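Local coordinates for acetone carboxylase alpha subunit (PDB 5M45), which belongs to the hydantoinase B/oxoprolinase family, carries a bound manganese ion and is part of a six-chain assembly, at residues F403-W408 with A476-P481; V291-V296 with S544-M549. All coordinates share one frame; numbering follows the deposited sequence.

Contact 1 of 2, residues F403-W408 with A476-P481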
# COMPACT_ATOMS: atom_id res chain seq x y z
N PHE A 403 4.31 -22.54 4.29
CA PHE A 403 3.50 -23.36 5.19
C PHE A 403 2.53 -24.26 4.44
O PHE A 403 2.41 -25.46 4.76
CB PHE A 403 2.74 -22.46 6.19
CG PHE A 403 3.61 -21.87 7.31
CD1 PHE A 403 5.02 -21.96 7.31
CD2 PHE A 403 2.99 -21.21 8.35
CE1 PHE A 403 5.76 -21.40 8.36
CE2 PHE A 403 3.71 -20.66 9.38
CZ PHE A 403 5.11 -20.75 9.39
N LEU A 404 1.83 -23.71 3.46
CA LEU A 404 0.78 -24.47 2.75
C LEU A 404 1.29 -25.78 2.11
O LEU A 404 0.72 -26.84 2.35
CB LEU A 404 0.13 -23.58 1.64
CG LEU A 404 -0.75 -22.39 2.09
CD1 LEU A 404 -1.16 -21.54 0.89
CD2 LEU A 404 -2.00 -22.86 2.83
N VAL A 405 2.37 -25.69 1.32
CA VAL A 405 2.89 -26.88 0.59
C VAL A 405 3.48 -27.92 1.56
O VAL A 405 3.54 -29.12 1.22
CB VAL A 405 3.93 -26.53 -0.51
CG1 VAL A 405 3.38 -25.49 -1.47
CG2 VAL A 405 5.25 -26.08 0.08
N SER A 406 3.89 -27.46 2.76
CA SER A 406 4.48 -28.30 3.78
C SER A 406 3.41 -29.05 4.61
O SER A 406 3.69 -30.11 5.17
CB SER A 406 5.37 -27.43 4.71
OG SER A 406 6.48 -26.85 4.03
N ALA A 407 2.19 -28.51 4.68
CA ALA A 407 1.05 -29.19 5.30
C ALA A 407 0.32 -30.13 4.34
O ALA A 407 -0.08 -31.23 4.74
CB ALA A 407 0.08 -28.16 5.86
N TRP A 408 0.17 -29.75 3.06
CA TRP A 408 -0.58 -30.57 2.10
C TRP A 408 0.09 -31.92 1.78
O TRP A 408 -0.60 -32.92 1.52
CB TRP A 408 -0.87 -29.83 0.80
CG TRP A 408 -1.72 -28.59 0.91
CD1 TRP A 408 -2.74 -28.36 1.77
CD2 TRP A 408 -1.61 -27.40 0.09
NE1 TRP A 408 -3.27 -27.09 1.58
CE2 TRP A 408 -2.58 -26.49 0.55
CE3 TRP A 408 -0.78 -27.03 -0.97
CZ2 TRP A 408 -2.75 -25.23 -0.02
CZ3 TRP A 408 -0.98 -25.78 -1.56
CH2 TRP A 408 -1.93 -24.89 -1.07
N ALA A 476 7.34 -30.98 -11.63
CA ALA A 476 6.03 -30.45 -11.20
C ALA A 476 6.09 -29.70 -9.85
O ALA A 476 7.14 -29.66 -9.16
CB ALA A 476 5.03 -31.60 -11.09
N ALA A 477 4.96 -29.08 -9.53
CA ALA A 477 4.71 -28.45 -8.23
C ALA A 477 3.30 -28.81 -7.80
O ALA A 477 2.43 -28.99 -8.64
CB ALA A 477 4.87 -26.94 -8.35
N ILE A 478 3.05 -28.90 -6.51
CA ILE A 478 1.67 -29.17 -6.01
C ILE A 478 0.61 -28.16 -6.54
O ILE A 478 -0.50 -28.56 -6.84
CB ILE A 478 1.63 -29.26 -4.47
CG1 ILE A 478 0.24 -29.70 -3.94
CG2 ILE A 478 2.01 -27.95 -3.80
CD1 ILE A 478 -0.19 -31.07 -4.43
N TRP A 479 1.00 -26.89 -6.70
CA TRP A 479 0.09 -25.84 -7.19
C TRP A 479 -0.09 -25.79 -8.73
O TRP A 479 -0.87 -24.97 -9.24
CB TRP A 479 0.47 -24.43 -6.62
CG TRP A 479 1.92 -24.15 -6.50
CD1 TRP A 479 2.67 -24.19 -5.35
CD2 TRP A 479 2.84 -23.84 -7.55
NE1 TRP A 479 3.98 -23.92 -5.62
CE2 TRP A 479 4.13 -23.69 -6.96
CE3 TRP A 479 2.70 -23.64 -8.93
CZ2 TRP A 479 5.26 -23.38 -7.70
CZ3 TRP A 479 3.83 -23.34 -9.68
CH2 TRP A 479 5.09 -23.20 -9.06
N ASN A 480 0.66 -26.61 -9.49
CA ASN A 480 0.47 -26.77 -10.93
C ASN A 480 1.22 -28.03 -11.40
O ASN A 480 2.50 -28.02 -11.51
CB ASN A 480 0.95 -25.53 -11.75
CG ASN A 480 0.61 -25.64 -13.25
OD1 ASN A 480 0.17 -26.72 -13.76
ND2 ASN A 480 0.82 -24.54 -13.98
N PRO A 481 0.48 -29.13 -11.69
CA PRO A 481 1.14 -30.37 -12.11
C PRO A 481 1.77 -30.31 -13.52
O PRO A 481 2.60 -31.20 -13.85
CB PRO A 481 -0.00 -31.41 -11.99
CG PRO A 481 -1.25 -30.62 -12.32
CD PRO A 481 -0.99 -29.26 -11.70
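W408, which meets I478 across this contact, donates its backbone N to L404 O at 3.0 Å, and the same oxygen takes a second, weak bond from A407 N. L404 O also lies over one face of the W408 indole, toward the rim, and F352 O holds the indole by its NE1. No hydrogen bond crosses to the loop; what follows is purely apolar, a worked example of a helix meeting the apex of a turn through two branched side chains and the edges of two indoles. The methyl CG2 of I478 does most of the work. It approaches V405 CG1 to 3.7 Å, the two side chains sliding past each other in opposite senses, and it reaches the W408 indole at its edge, 4.1 Å from CE3. I478 CG1, anti to the backbone N (chi1 -173°), comes to the same ring atom, so both arms of the isoleucine bear on the tryptophan. V405 CG1 in turn comes near CD1 at the edge of W479 (4.2 Å). I478 and W479 occupy the middle of a type I turn closed by the bond from N480 N to A477 O (3.1 Å). The W479 indole folds back so that the methyl of A477 sits 3.5 Å above its centre, while NE1 bonds to T435 OG1. The W479 side chain is also about 7 Å from the manganese ion. V405 and W408 thus present one side of helix 401-422 to the loop, with helix 349-361 against L404 and A407, and strands 286-297 and 313-324 packed against F403 and S406.

Contact 2 of 2, residues V291-V296 with S544-M549; sequences VGFVDV and SDWGLM
V291 and F293, alternate residues of one strand, approach the benzene rim of W546 differently. V291 CG1, set between the backbone N and the carbonyl carbon (chi1 63°), comes from above the rim, 3.8 Å from W546 CH2, on the face that V291 O covers; F293 CE1 comes at the edge, near the plane, 4.1 Å from W546 CZ2. Further along the strand, F293 O receives a CA-H...O contact from S544 CA (3.4 Å, 136° at the hydrogen). Direct hydrogen bonds are absent, and two waters take their place. Both donate to S544 O: one also donates to V291 O at 3.0 Å, while the other accepts from W546 NE1 (3.0 Å) and, weakly, from F293 N. This second water lies in the plane of the indole, at its edge, which is consistent with the water limiting rotation of the ring. Outside this shell, R413 of helix 401-422 gives V291 O another hydrogen bond and packs on W546, N434 binds S544 OG, and an aromatic side chain of another protein's chain meets the F293 ring edge-to-face. On its other side the strand pairs with 313-324, G292 with A318 and V294 with M316. The arrangement is that of a mixed-sheet strand, outermost within this chain, joined by an irregular loop partly through water bridges, here in the hydantoinase B/oxoprolinase region.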
# COMPACT_ATOMS: atom_id res chain seq x y z
N VAL A 291 1.23 -35.93 9.76
CA VAL A 291 1.69 -34.59 10.18
C VAL A 291 2.78 -34.06 9.23
O VAL A 291 3.52 -34.84 8.61
CB VAL A 291 2.14 -34.60 11.65
CG1 VAL A 291 3.33 -35.51 11.86
CG2 VAL A 291 2.44 -33.21 12.18
N GLY A 292 2.84 -32.73 9.09
CA GLY A 292 3.96 -32.05 8.42
C GLY A 292 4.49 -30.86 9.23
O GLY A 292 3.78 -30.33 10.08
N PHE A 293 5.73 -30.47 8.94
CA PHE A 293 6.43 -29.37 9.59
C PHE A 293 7.27 -28.58 8.53
O PHE A 293 7.60 -29.13 7.45
CB PHE A 293 7.44 -29.90 10.63
CG PHE A 293 6.87 -30.82 11.67
CD1 PHE A 293 6.83 -32.20 11.46
CD2 PHE A 293 6.40 -30.32 12.88
CE1 PHE A 293 6.34 -33.05 12.46
CE2 PHE A 293 5.89 -31.16 13.85
CZ PHE A 293 5.86 -32.52 13.64
N VAL A 294 7.67 -27.35 8.89
CA VAL A 294 8.76 -26.62 8.20
C VAL A 294 9.40 -25.54 9.10
O VAL A 294 8.82 -25.14 10.12
CB VAL A 294 8.28 -26.05 6.81
CG1 VAL A 294 7.53 -24.72 6.98
CG2 VAL A 294 9.43 -25.91 5.81
N ASP A 295 10.62 -25.12 8.75
CA ASP A 295 11.43 -24.21 9.57
C ASP A 295 11.30 -22.74 9.22
O ASP A 295 11.18 -22.40 8.04
CB ASP A 295 12.91 -24.63 9.54
CG ASP A 295 13.56 -24.61 8.13
OD1 ASP A 295 13.05 -25.29 7.19
OD2 ASP A 295 14.63 -23.95 7.96
N VAL A 296 11.34 -21.88 10.26
CA VAL A 296 11.41 -20.42 10.13
C VAL A 296 12.60 -19.89 10.95
O VAL A 296 12.43 -19.47 12.10
CB VAL A 296 10.10 -19.76 10.56
CG1 VAL A 296 10.16 -18.26 10.33
CG2 VAL A 296 8.91 -20.36 9.80
N SER A 544 10.03 -30.99 4.50
CA SER A 544 8.58 -31.02 4.81
C SER A 544 7.91 -32.37 4.42
O SER A 544 7.05 -32.89 5.17
CB SER A 544 7.84 -29.83 4.15
OG SER A 544 8.21 -29.66 2.77
N ASP A 545 8.28 -32.91 3.26
CA ASP A 545 7.80 -34.22 2.81
C ASP A 545 8.42 -35.36 3.62
O ASP A 545 9.50 -35.21 4.18
CB ASP A 545 8.14 -34.41 1.34
CG ASP A 545 9.64 -34.27 1.06
OD1 ASP A 545 10.15 -33.11 1.19
OD2 ASP A 545 10.28 -35.30 0.75
N TRP A 546 7.70 -36.48 3.77
CA TRP A 546 8.22 -37.72 4.36
C TRP A 546 8.08 -38.82 3.28
O TRP A 546 7.13 -38.80 2.47
CB TRP A 546 7.42 -38.17 5.61
CG TRP A 546 7.41 -37.30 6.85
CD1 TRP A 546 7.81 -35.99 6.97
CD2 TRP A 546 6.94 -37.68 8.16
NE1 TRP A 546 7.61 -35.54 8.26
CE2 TRP A 546 7.07 -36.56 9.01
CE3 TRP A 546 6.38 -38.87 8.68
CZ2 TRP A 546 6.74 -36.61 10.38
CZ3 TRP A 546 6.05 -38.92 10.02
CH2 TRP A 546 6.21 -37.79 10.85
N GLY A 547 8.99 -39.78 3.31
CA GLY A 547 8.82 -41.01 2.56
C GLY A 547 7.71 -41.90 3.12
O GLY A 547 7.25 -41.70 4.26
N LEU A 548 7.29 -42.89 2.34
CA LEU A 548 6.15 -43.73 2.67
C LEU A 548 6.56 -45.20 2.77
O LEU A 548 7.31 -45.70 1.91
CB LEU A 548 5.07 -43.55 1.58
CG LEU A 548 3.73 -44.29 1.67
CD1 LEU A 548 3.00 -43.94 2.95
CD2 LEU A 548 2.80 -43.97 0.50
N MET A 549 6.04 -45.90 3.78
CA MET A 549 6.19 -47.36 3.95
C MET A 549 7.66 -47.84 3.86
O MET A 549 7.97 -48.90 3.28
CB MET A 549 5.29 -48.10 2.96
CG MET A 549 3.81 -47.99 3.25
SD MET A 549 2.76 -48.38 1.81
CE MET A 549 1.20 -47.83 2.48
O HOH W 1 4.77 -34.25 5.90
O HOH W 2 8.03 -32.61 7.74

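Of the four segments, the first met from the N terminus lies on strand 286-297, the next on helix 401-422, then comes the turn at 476-481, and last the loop holding 544-549. Contact 1 closes the shorter loop, from the helix to the turn; contact 2 closes the longer one, from the strand to the late loop, so the first is nested wholly inside the second. Their centres are about 12 Å apart, and the helix connects them: S406 OG packs against S544 CB at 3.3 Å, and F403 CD1 against V294 CG1 at 3.7 Å. Helix 401-422 thus ties the strand and the late loop of contact 2 to the turn of contact 1.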